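Local coordinates for protein geranyltranstransferase (Marinomonas sp. MED121, PDB 4F62) that probably condenses allylic diphosphates with isopentenyl diphosphate to build short prenyl diphosphates, as a putative farnesyl-diphosphate synthase of the isoprenoid synthase superfamily, at residues Leu204-Ala209 with Ile270-Glu275. Sequence-based numbering, arbitrary orientation.
Sequences LAKLDA and IAQISE
Lys206 meets both Gln272 and Glu275, and the closest pair of CA atoms across the segments is Lys206 CA and Gln272 CA, 5.3 Å apart. Its aliphatic chain runs past the backbone carbonyl of Gln272, with Lys206 CB 3.5 Å from Gln272 O. A single bend, at the last torsion (chi4 -57°), follows an otherwise extended run and brings the ammonium group to the carboxylate, which approaches from the opposite direction. Lys206 NZ donates to Glu275 OE2 over 2.7 Å, nearly in line with the C-O bond, forming a salt bridge. Glu275 is exposed and poorly ordered, so this ion pair probably belongs to a mobile surface and its exact geometry deserves caution.

Leu207 is buried; its CB points away from 270-275, but the end of the chain turns back so that Leu207 CD2 reaches Ile273 CG2 at 4.4 Å, a light apolar contact.

One turn after Lys206, Ala209 presents its methyl to the amide end of Gln272, with Ala209 CB 3.5 Å from Gln272 CD. The glutamine gets there by folding at its second torsion (chi2 -65°), which carries its amide over to Lys206 and Ala209, its chain slanting across that of Lys206; Gln272 OE1 ends 3.5 Å from Lys206 CA and Gln272 NE2 turns past the Ala209 methyl. No hydrogen bond joins this amide to 204-209; what it makes there is van der Waals contact.

The site ties helix 201-226 to the C-terminal part of helix 249-273 at the periphery of the all-helical isoprenoid synthase fold; the centre of the contact lies about 18 Å from the centre of the chain. On its buried side, Leu207 and Ile273 both rest on Leu283 of helix 281-291, while Leu207 also packs on Val189 and Ala193 of helix 170-194.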
loop_
_atom_site.group_PDB
_atom_site.type_symbol
_atom_site.label_atom_id
_atom_site.label_comp_id
_atom_site.label_asym_id
_atom_site.label_seq_id
_atom_site.Cartn_x
_atom_site.Cartn_y
_atom_site.Cartn_z
ATOM N N LEU A 204 -8.545 21.858 -11.926
ATOM C CA LEU A 204 -8.131 20.463 -11.843
ATOM C C LEU A 204 -8.226 19.780 -13.212
ATOM O O LEU A 204 -7.385 18.952 -13.572
ATOM C CB LEU A 204 -8.974 19.732 -10.792
ATOM C CG LEU A 204 -8.382 18.538 -10.041
ATOM C CD1 LEU A 204 -7.113 18.924 -9.305
ATOM C CD2 LEU A 204 -9.428 17.981 -9.064
ATOM N N ALA A 205 -9.247 20.140 -13.982
ATOM C CA ALA A 205 -9.386 19.624 -15.339
ATOM C C ALA A 205 -8.219 20.047 -16.248
ATOM O O ALA A 205 -7.715 19.247 -17.053
ATOM C CB ALA A 205 -10.711 20.067 -15.931
ATOM N N LYS A 206 -7.790 21.301 -16.119
ATOM C CA LYS A 206 -6.637 21.793 -16.871
ATOM C C LYS A 206 -5.373 21.044 -16.469
ATOM O O LYS A 206 -4.557 20.690 -17.321
ATOM C CB LYS A 206 -6.451 23.297 -16.652
ATOM C CG LYS A 206 -7.561 24.165 -17.222
ATOM C CD LYS A 206 -7.483 25.573 -16.639
ATOM C CE LYS A 206 -8.685 26.415 -17.034
ATOM N NZ LYS A 206 -8.818 26.496 -18.514
ATOM N N LEU A 207 -5.214 20.797 -15.169
ATOM C CA LEU A 207 -4.042 20.067 -14.682
ATOM C C LEU A 207 -4.037 18.622 -15.161
ATOM O O LEU A 207 -2.979 18.091 -15.523
ATOM C CB LEU A 207 -3.920 20.164 -13.156
ATOM C CG LEU A 207 -3.579 21.574 -12.682
ATOM C CD1 LEU A 207 -3.718 21.708 -11.154
ATOM C CD2 LEU A 207 -2.175 21.944 -13.134
ATOM N N ASP A 208 -5.217 17.999 -15.193
ATOM C CA ASP A 208 -5.384 16.667 -15.782
ATOM C C ASP A 208 -4.812 16.614 -17.175
ATOM O O ASP A 208 -4.009 15.739 -17.499
ATOM C CB ASP A 208 -6.866 16.303 -15.908
ATOM C CG ASP A 208 -7.410 15.612 -14.683
ATOM O OD1 ASP A 208 -6.623 15.315 -13.766
ATOM O OD2 ASP A 208 -8.631 15.350 -14.646
ATOM N N ALA A 209 -5.271 17.544 -18.010
ATOM C CA ALA A 209 -4.874 17.583 -19.404
ATOM C C ALA A 209 -3.387 17.905 -19.514
ATOM O O ALA A 209 -2.686 17.347 -20.365
ATOM C CB ALA A 209 -5.711 18.612 -20.159
ATOM N N ILE A 270 1.305 23.205 -22.313
ATOM C CA ILE A 270 1.521 24.606 -21.980
ATOM C C ILE A 270 0.230 25.409 -22.122
ATOM O O ILE A 270 -0.067 26.275 -21.288
ATOM C CB ILE A 270 2.634 25.230 -22.849
ATOM C CG1 ILE A 270 3.939 24.446 -22.685
ATOM C CG2 ILE A 270 2.845 26.685 -22.486
ATOM C CD1 ILE A 270 4.300 24.143 -21.238
ATOM N N ALA A 271 -0.547 25.106 -23.164
ATOM C CA ALA A 271 -1.814 25.803 -23.394
ATOM C C ALA A 271 -2.793 25.661 -22.227
ATOM O O ALA A 271 -3.591 26.561 -21.972
ATOM C CB ALA A 271 -2.466 25.335 -24.688
ATOM N N GLN A 272 -2.731 24.530 -21.530
ATOM C CA GLN A 272 -3.627 24.269 -20.408
ATOM C C GLN A 272 -3.362 25.179 -19.208
ATOM O O GLN A 272 -4.258 25.425 -18.398
ATOM C CB GLN A 272 -3.523 22.797 -19.977
ATOM C CG GLN A 272 -4.089 21.815 -20.997
ATOM C CD GLN A 272 -5.587 21.996 -21.174
ATOM O OE1 GLN A 272 -6.265 22.519 -20.285
ATOM N NE2 GLN A 272 -6.111 21.570 -22.318
ATOM N N ILE A 273 -2.133 25.668 -19.080
ATOM C CA ILE A 273 -1.759 26.448 -17.898
ATOM C C ILE A 273 -1.325 27.871 -18.234
ATOM O O ILE A 273 -0.818 28.590 -17.372
ATOM C CB ILE A 273 -0.636 25.755 -17.088
ATOM C CG1 ILE A 273 0.639 25.658 -17.925
ATOM C CG2 ILE A 273 -1.076 24.371 -16.621
ATOM C CD1 ILE A 273 1.778 24.986 -17.203
ATOM N N SER A 274 -1.537 28.272 -19.482
ATOM C CA SER A 274 -1.142 29.603 -19.936
ATOM C C SER A 274 -1.858 30.709 -19.158
ATOM O O SER A 274 -1.249 31.720 -18.809
ATOM C CB SER A 274 -1.374 29.763 -21.447
ATOM O OG SER A 274 -2.753 29.694 -21.785
ATOM N N GLU A 275 -3.140 30.502 -18.872
ATOM C CA GLU A 275 -3.977 31.522 -18.231
ATOM C C GLU A 275 -3.734 31.710 -16.726
ATOM O O GLU A 275 -4.543 32.339 -16.045
ATOM C CB GLU A 275 -5.464 31.226 -18.479
ATOM C CG GLU A 275 -5.974 29.928 -17.847
ATOM C CD GLU A 275 -5.593 28.683 -18.645
ATOM O OE1 GLU A 275 -4.426 28.570 -19.085
ATOM O OE2 GLU A 275 -6.467 27.814 -18.845
#